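Local structure of Rep protein (Adeno-associated virus - 5, 1M55) at residues V131-V136 with G140-V145; T54-I59 with F88-L93. The protein probably nicks viral DNA at the replication origin, its metal-dependent endonuclease domain serving a rolling-circle-like mechanism of genome replication. All blocks are in the same frame, centred on the assembly; numbering follows the deposited sequence.

Interaction 1. Residues V131-V136 with G140-V145; sequences VAITKV and GANKVV
Backbone hydrogen bonds from K143 N to T134 O and from V136 N to A141 O flank K135 and N142, which form a single antiparallel bridge, a non-hydrogen-bonded pair with CA atoms 4.4 Å apart. V136 N donates to A141 O almost straight along the carbonyl axis (C=O...N 171°). The other bond, from K143 N to T134 O, is more bent, and the donor tilts out of the carbonyl plane. A141 O also takes a CA-H contact from K135, while a water bridges T134 O and K143 O.

Among the side chains, K135 runs alongside N142. Its chain bends at chi2 (-72°), bringing NZ to 2.9 Å from N142 OD1. Two further waters link NZ to G140 O, three of these four bonds being weak.

The I133 methyl CG2 makes van der Waals contact with the N142 amide, 3.3 Å from OD1 and also meeting the amide carbon CG. An apolar contact joins T134 CG2 to the K143 CD methylene at 3.8 Å, the two side chains pointing the same way.

T134 OG1 bonds to E6 and N142 ND2 to S101, so the turn that follows strand 131-133 is joined to both strand 3-10 and helix 101-118, where L104 touches I133 and N142.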
ATOM      1  N   VAL A 131      -7.727  -6.335   5.090  1.00  9.20           N
ATOM      2  CA  VAL A 131      -8.025  -5.307   4.087  1.00  9.69           C
ATOM      3  C   VAL A 131      -9.020  -4.405   4.806  1.00 11.03           C
ATOM      4  O   VAL A 131     -10.190  -4.766   4.966  1.00 12.81           O
ATOM      5  CB  VAL A 131      -8.658  -5.871   2.798  1.00  9.80           C
ATOM      6  CG1 VAL A 131      -8.997  -4.728   1.840  1.00 10.34           C
ATOM      7  CG2 VAL A 131      -7.698  -6.827   2.117  1.00  9.39           C
ATOM      8  N   ALA A 132      -8.546  -3.260   5.285  1.00 10.00           N
ATOM      9  CA  ALA A 132      -9.392  -2.351   6.050  1.00 10.02           C
ATOM     10  C   ALA A 132      -9.450  -0.915   5.545  1.00 10.09           C
ATOM     11  O   ALA A 132      -8.417  -0.278   5.330  1.00 10.50           O
ATOM     12  CB  ALA A 132      -8.943  -2.360   7.515  1.00  9.98           C
ATOM     13  N   ILE A 133     -10.665  -0.402   5.378  1.00  9.90           N
ATOM     14  CA  ILE A 133     -10.863   0.979   4.946  1.00 10.05           C
ATOM     15  C   ILE A 133     -10.736   1.856   6.197  1.00 10.31           C
ATOM     16  O   ILE A 133     -11.359   1.574   7.228  1.00 11.44           O
ATOM     17  CB  ILE A 133     -12.279   1.202   4.369  1.00 10.31           C
ATOM     18  CG1 ILE A 133     -12.522   0.283   3.171  1.00 10.73           C
ATOM     19  CG2 ILE A 133     -12.456   2.663   3.963  1.00 10.96           C
ATOM     20  CD1 ILE A 133     -13.971   0.249   2.726  1.00  9.55           C
ATOM     21  N   THR A 134      -9.918   2.897   6.127  1.00  9.96           N
ATOM     22  CA  THR A 134      -9.762   3.783   7.270  1.00 11.35           C
ATOM     23  C   THR A 134     -11.045   4.595   7.452  1.00 12.98           C
ATOM     24  O   THR A 134     -11.585   5.158   6.490  1.00 12.72           O
ATOM     25  CB  THR A 134      -8.550   4.713   7.098  1.00 11.79           C
ATOM     26  OG1 THR A 134      -7.373   3.917   6.922  1.00 11.69           O
ATOM     27  CG2 THR A 134      -8.367   5.599   8.326  1.00 11.79           C
ATOM     28  N   LYS A 135     -11.551   4.596   8.682  1.00 15.11           N
ATOM     29  CA  LYS A 135     -12.774   5.312   9.041  1.00 17.25           C
ATOM     30  C   LYS A 135     -12.434   6.550   9.873  1.00 19.11           C
ATOM     31  O   LYS A 135     -11.333   6.661  10.427  1.00 18.69           O
ATOM     32  CB  LYS A 135     -13.688   4.412   9.885  1.00 13.73           C
ATOM     33  CG  LYS A 135     -13.890   3.006   9.358  1.00 13.67           C
ATOM     34  CD  LYS A 135     -14.766   2.982   8.135  1.00 14.87           C
ATOM     35  CE  LYS A 135     -15.024   1.551   7.706  1.00 16.26           C
ATOM     36  NZ  LYS A 135     -16.105   1.474   6.693  1.00 21.75           N
ATOM     37  N   VAL A 136     -13.389   7.470   9.958  1.00 21.92           N
ATOM     38  CA  VAL A 136     -13.219   8.683  10.752  1.00 24.61           C
ATOM     39  C   VAL A 136     -13.146   8.254  12.224  1.00 25.78           C
ATOM     40  O   VAL A 136     -12.402   8.827  13.020  1.00 26.28           O
ATOM     41  CB  VAL A 136     -14.407   9.654  10.548  1.00 25.17           C
ATOM     42  CG1 VAL A 136     -14.274  10.856  11.474  1.00 25.68           C
ATOM     43  CG2 VAL A 136     -14.466  10.117   9.098  1.00 25.02           C
ATOM     44  N   GLY A 140     -17.972   4.656  12.019  1.00 30.98           N
ATOM     45  CA  GLY A 140     -18.223   5.899  11.313  1.00 29.47           C
ATOM     46  C   GLY A 140     -18.057   5.825   9.806  1.00 28.12           C
ATOM     47  O   GLY A 140     -17.938   4.742   9.224  1.00 28.24           O
ATOM     48  N   ALA A 141     -18.038   6.996   9.179  1.00 26.22           N
ATOM     49  CA  ALA A 141     -17.898   7.102   7.732  1.00 24.89           C
ATOM     50  C   ALA A 141     -16.470   6.833   7.267  1.00 23.52           C
ATOM     51  O   ALA A 141     -15.521   6.885   8.058  1.00 23.25           O
ATOM     52  CB  ALA A 141     -18.348   8.482   7.266  1.00 24.88           C
ATOM     53  N   ASN A 142     -16.329   6.547   5.978  1.00 21.73           N
ATOM     54  CA  ASN A 142     -15.023   6.289   5.385  1.00 18.74           C
ATOM     55  C   ASN A 142     -14.250   7.601   5.380  1.00 17.18           C
ATOM     56  O   ASN A 142     -14.739   8.621   4.891  1.00 17.30           O
ATOM     57  CB  ASN A 142     -15.181   5.756   3.959  1.00 16.81           C
ATOM     58  CG  ASN A 142     -15.879   4.413   3.917  1.00 16.61           C
ATOM     59  OD1 ASN A 142     -15.581   3.522   4.713  1.00 15.31           O
ATOM     60  ND2 ASN A 142     -16.826   4.261   2.996  1.00 20.46           N
ATOM     61  N   LYS A 143     -13.049   7.573   5.941  1.00 16.24           N
ATOM     62  CA  LYS A 143     -12.214   8.762   6.029  1.00 15.76           C
ATOM     63  C   LYS A 143     -11.728   9.240   4.665  1.00 16.12           C
ATOM     64  O   LYS A 143     -11.406   8.441   3.782  1.00 15.46           O
ATOM     65  CB  LYS A 143     -11.012   8.490   6.940  1.00 17.05           C
ATOM     66  CG  LYS A 143     -10.238   9.727   7.387  1.00 20.48           C
ATOM     67  CD  LYS A 143      -9.012   9.329   8.199  1.00 27.44           C
ATOM     68  CE  LYS A 143      -8.381  10.516   8.903  1.00 35.62           C
ATOM     69  NZ  LYS A 143      -9.251  11.025  10.001  1.00 41.68           N
ATOM     70  N   VAL A 144     -11.717  10.552   4.489  1.00 15.98           N
ATOM     71  CA  VAL A 144     -11.236  11.150   3.261  1.00 15.76           C
ATOM     72  C   VAL A 144     -10.135  12.101   3.692  1.00 15.85           C
ATOM     73  O   VAL A 144     -10.303  12.858   4.648  1.00 16.44           O
ATOM     74  CB  VAL A 144     -12.349  11.921   2.506  1.00 15.71           C
ATOM     75  CG1 VAL A 144     -11.757  12.684   1.325  1.00 15.41           C
ATOM     76  CG2 VAL A 144     -13.413  10.948   2.007  1.00 16.06           C
ATOM     77  N   VAL A 145      -8.989  12.011   3.032  1.00 15.89           N
ATOM     78  CA  VAL A 145      -7.855  12.870   3.344  1.00 16.50           C
ATOM     79  C   VAL A 145      -7.405  13.552   2.062  1.00 17.09           C
ATOM     80  O   VAL A 145      -7.764  13.117   0.967  1.00 17.34           O
ATOM     81  CB  VAL A 145      -6.660  12.059   3.918  1.00 16.71           C
ATOM     82  CG1 VAL A 145      -7.053  11.379   5.218  1.00 16.88           C
ATOM     83  CG2 VAL A 145      -6.168  11.030   2.901  1.00 16.79           C
TER
HETATM   84  O   HOH W   1     -10.674   5.819   3.766  1.00 11.96           O
HETATM   85  O   HOH W   2     -19.189   2.466   7.116  1.00 37.07           O
HETATM   86  O   HOH W   3     -17.747   1.929   9.432  1.00 43.91           O

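Interaction 2. Residues T54-I59 with F88-L93; sequences TVADRI and FHLHTL. With ZN (zinc ion), chain C.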
ATOM      1  N   THR A  54       7.785  -8.464  -2.487  1.00  6.98           N
ATOM      2  CA  THR A  54       7.300  -9.153  -3.677  1.00  7.19           C
ATOM      3  C   THR A  54       5.786  -9.354  -3.591  1.00  7.56           C
ATOM      4  O   THR A  54       5.059  -9.086  -4.556  1.00  7.99           O
ATOM      5  CB  THR A  54       8.042 -10.499  -3.866  1.00  7.47           C
ATOM      6  OG1 THR A  54       9.434 -10.232  -4.100  1.00  7.27           O
ATOM      7  CG2 THR A  54       7.471 -11.284  -5.039  1.00  6.66           C
ATOM      8  N   VAL A  55       5.304  -9.791  -2.432  1.00  6.89           N
ATOM      9  CA  VAL A  55       3.866  -9.984  -2.242  1.00  7.20           C
ATOM     10  C   VAL A  55       3.169  -8.623  -2.278  1.00  6.50           C
ATOM     11  O   VAL A  55       2.135  -8.460  -2.930  1.00  7.01           O
ATOM     12  CB  VAL A  55       3.544 -10.644  -0.877  1.00  7.68           C
ATOM     13  CG1 VAL A  55       2.041 -10.850  -0.736  1.00  7.78           C
ATOM     14  CG2 VAL A  55       4.254 -11.966  -0.749  1.00  7.82           C
ATOM     15  N   ALA A  56       3.763  -7.648  -1.593  1.00  5.95           N
ATOM     16  CA  ALA A  56       3.210  -6.299  -1.511  1.00  6.53           C
ATOM     17  C   ALA A  56       2.995  -5.643  -2.873  1.00  6.66           C
ATOM     18  O   ALA A  56       1.931  -5.068  -3.126  1.00  7.30           O
ATOM     19  CB  ALA A  56       4.097  -5.423  -0.644  1.00  6.56           C
ATOM     20  N   ASP A  57       3.985  -5.735  -3.757  1.00  5.96           N
ATOM     21  CA  ASP A  57       3.844  -5.122  -5.074  1.00  6.37           C
ATOM     22  C   ASP A  57       2.728  -5.770  -5.879  1.00  6.61           C
ATOM     23  O   ASP A  57       1.996  -5.078  -6.593  1.00  6.64           O
ATOM     24  CB  ASP A  57       5.147  -5.175  -5.874  1.00  7.90           C
ATOM     25  CG  ASP A  57       5.069  -4.366  -7.166  1.00 11.07           C
ATOM     26  OD1 ASP A  57       4.812  -3.143  -7.097  1.00 10.93           O
ATOM     27  OD2 ASP A  57       5.241  -4.956  -8.250  1.00 12.52           O
ATOM     28  N   ARG A  58       2.600  -7.091  -5.779  1.00  5.93           N
ATOM     29  CA  ARG A  58       1.552  -7.780  -6.516  1.00  5.84           C
ATOM     30  C   ARG A  58       0.192  -7.352  -5.973  1.00  6.01           C
ATOM     31  O   ARG A  58      -0.739  -7.098  -6.744  1.00  7.19           O
ATOM     32  CB  ARG A  58       1.718  -9.297  -6.434  1.00  6.30           C
ATOM     33  CG  ARG A  58       0.756 -10.081  -7.333  1.00  7.65           C
ATOM     34  CD  ARG A  58       0.860  -9.661  -8.805  1.00  8.77           C
ATOM     35  NE  ARG A  58       2.230  -9.728  -9.310  1.00  7.98           N
ATOM     36  CZ  ARG A  58       2.833 -10.841  -9.713  1.00  9.07           C
ATOM     37  NH1 ARG A  58       2.188 -12.004  -9.691  1.00  8.80           N
ATOM     38  NH2 ARG A  58       4.103 -10.801 -10.093  1.00  8.68           N
ATOM     39  N   ILE A  59       0.081  -7.246  -4.651  1.00  6.06           N
ATOM     40  CA  ILE A  59      -1.167  -6.813  -4.028  1.00  5.85           C
ATOM     41  C   ILE A  59      -1.501  -5.405  -4.526  1.00  6.11           C
ATOM     42  O   ILE A  59      -2.632  -5.135  -4.938  1.00  6.84           O
ATOM     43  CB  ILE A  59      -1.053  -6.785  -2.481  1.00  5.94           C
ATOM     44  CG1 ILE A  59      -1.000  -8.207  -1.928  1.00  6.94           C
ATOM     45  CG2 ILE A  59      -2.230  -6.020  -1.862  1.00  6.25           C
ATOM     46  CD1 ILE A  59      -0.795  -8.259  -0.419  1.00  9.09           C
ATOM     47  N   PHE A  88       3.484  -6.377   8.223  1.00  9.29           N
ATOM     48  CA  PHE A  88       3.993  -5.647   7.075  1.00  8.30           C
ATOM     49  C   PHE A  88       2.650  -5.193   6.502  1.00  7.50           C
ATOM     50  O   PHE A  88       1.683  -5.968   6.485  1.00  7.39           O
ATOM     51  CB  PHE A  88       4.680  -6.586   6.088  1.00  8.23           C
ATOM     52  CG  PHE A  88       6.078  -6.949   6.476  1.00  8.46           C
ATOM     53  CD1 PHE A  88       6.324  -8.022   7.326  1.00  8.87           C
ATOM     54  CD2 PHE A  88       7.155  -6.209   5.993  1.00  8.40           C
ATOM     55  CE1 PHE A  88       7.626  -8.356   7.688  1.00  9.34           C
ATOM     56  CE2 PHE A  88       8.462  -6.533   6.347  1.00  8.99           C
ATOM     57  CZ  PHE A  88       8.699  -7.610   7.198  1.00  9.19           C
ATOM     58  N   HIS A  89       2.555  -3.947   6.067  1.00  6.86           N
ATOM     59  CA  HIS A  89       1.280  -3.469   5.557  1.00  6.69           C
ATOM     60  C   HIS A  89       1.443  -2.349   4.557  1.00  6.52           C
ATOM     61  O   HIS A  89       2.493  -1.706   4.488  1.00  7.53           O
ATOM     62  CB  HIS A  89       0.388  -3.007   6.720  1.00  6.88           C
ATOM     63  CG  HIS A  89       0.993  -1.912   7.542  1.00  7.40           C
ATOM     64  ND1 HIS A  89       1.941  -2.116   8.521  1.00  7.84           N
ATOM     65  CD2 HIS A  89       0.815  -0.568   7.473  1.00  7.70           C
ATOM     66  CE1 HIS A  89       2.309  -0.919   8.997  1.00  7.83           C
ATOM     67  NE2 HIS A  89       1.650   0.048   8.390  1.00  7.60           N
ATOM     68  N   LEU A  90       0.391  -2.130   3.782  1.00  6.09           N
ATOM     69  CA  LEU A  90       0.374  -1.091   2.767  1.00  6.71           C
ATOM     70  C   LEU A  90      -0.638  -0.006   3.092  1.00  7.43           C
ATOM     71  O   LEU A  90      -1.791  -0.310   3.418  1.00  8.02           O
ATOM     72  CB  LEU A  90      -0.028  -1.688   1.411  1.00  7.06           C
ATOM     73  CG  LEU A  90       0.915  -2.660   0.703  1.00  7.76           C
ATOM     74  CD1 LEU A  90       0.121  -3.531  -0.258  1.00  8.19           C
ATOM     75  CD2 LEU A  90       2.008  -1.888  -0.018  1.00  7.28           C
ATOM     76  N   HIS A  91      -0.189   1.247   3.069  1.00  7.69           N
ATOM     77  CA  HIS A  91      -1.092   2.380   3.240  1.00  7.51           C
ATOM     78  C   HIS A  91      -1.426   2.661   1.783  1.00  7.51           C
ATOM     79  O   HIS A  91      -0.561   3.090   1.012  1.00  7.68           O
ATOM     80  CB  HIS A  91      -0.384   3.593   3.844  1.00  7.54           C
ATOM     81  CG  HIS A  91      -0.144   3.472   5.313  1.00  7.79           C
ATOM     82  ND1 HIS A  91      -0.977   3.999   6.275  1.00  7.89           N
ATOM     83  CD2 HIS A  91       0.853   2.848   5.986  1.00  7.89           C
ATOM     84  CE1 HIS A  91      -0.473   3.688   7.476  1.00  7.84           C
ATOM     85  NE2 HIS A  91       0.636   2.992   7.350  1.00  7.94           N
ATOM     86  N   THR A  92      -2.651   2.339   1.394  1.00  7.45           N
ATOM     87  CA  THR A  92      -3.083   2.510   0.018  1.00  7.63           C
ATOM     88  C   THR A  92      -3.997   3.722  -0.144  1.00  8.06           C
ATOM     89  O   THR A  92      -5.180   3.667   0.207  1.00  8.23           O
ATOM     90  CB  THR A  92      -3.797   1.226  -0.465  1.00  8.45           C
ATOM     91  OG1 THR A  92      -3.054   0.081  -0.018  1.00 10.14           O
ATOM     92  CG2 THR A  92      -3.889   1.194  -1.982  1.00  9.99           C
ATOM     93  N   LEU A  93      -3.427   4.828  -0.619  1.00  8.43           N
ATOM     94  CA  LEU A  93      -4.197   6.046  -0.845  1.00  9.31           C
ATOM     95  C   LEU A  93      -4.586   6.099  -2.314  1.00  9.19           C
ATOM     96  O   LEU A  93      -3.720   6.112  -3.194  1.00  9.30           O
ATOM     97  CB  LEU A  93      -3.375   7.292  -0.506  1.00 10.39           C
ATOM     98  CG  LEU A  93      -2.978   7.561   0.943  1.00 13.21           C
ATOM     99  CD1 LEU A  93      -2.134   8.830   0.995  1.00 14.34           C
ATOM    100  CD2 LEU A  93      -4.217   7.709   1.800  1.00 15.11           C
TER
HETATM  101 ZN    ZN C 202       1.830   2.072   8.668  1.00  9.85          ZN
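L90 reaches from strand 88-95 to the helix 50-71 and meets it through both of its methyl groups. CD1 does the closer work: it lies 3.7 Å from the backbone oxygen A56 O and 3.8 Å from I59 CG2. CD2 meets the same alanine at its side chain, 4.2 Å from A56 CB. The two methyls thus meet residues three apart in sequence on one side of the helix, and no hydrogen bond crosses between the segments.

A56 has the second largest buried surface here. Its short side chain points toward the strand, which is consistent with the close approach of the backbones, A56 CA and L90 CA being 7.3 Å apart. I59 completes the contact, crossing L90 at an angle. Its chi1 of -71° sets CG1 beside the backbone N and CG2 anti to it, and CG2 is the branch that meets L90 CD1; the I59 side chain also touches V9 of strand 3-10. All three residues are buried.

The strand's other face has a different chemistry. H89 and H91, on each side of L90 in sequence, bind a zinc ion through NE2, each at 2.0 Å, and H91 NE2 lies at the edge of the H89 ring, in its plane. E82 of strand 77-83 supplies the third protein ligand. H89 ND1 bonds to Y87 O and H91 ND1 to E6 OE2, contacts that help fix the rotation of each ring.

The His-hydrophobic-His sequence, with two metal-binding histidines separated by a core residue, is the metal-binding HUH motif of rolling-circle Rep endonucleases, here set on a central strand of their antiparallel sheet, with a helix packed behind it.

In the fold
Interaction 2 is a buried contact near the middle of the chain, interaction 1 a surface contact about 15 Å from the chain centre. Interaction 2 is mostly apolar van der Waals packing without hydrogen bonds across it, with metal ligands on the strand's far face; interaction 1 relies on backbone hydrogen bonds, a lysine-amide bond and waters. Their centres lie 18 Å apart, yet both reach the same antiparallel sheet, where strand 3-10 pairs with 88-95, 131-133 and 145-146. E6 of that strand bonds to T134 through OE1 and to H91 through OE2, linking the turn to a zinc ligand. The two contacts also touch directly, V145 CG2 packing 4.0 Å from L93 CD2.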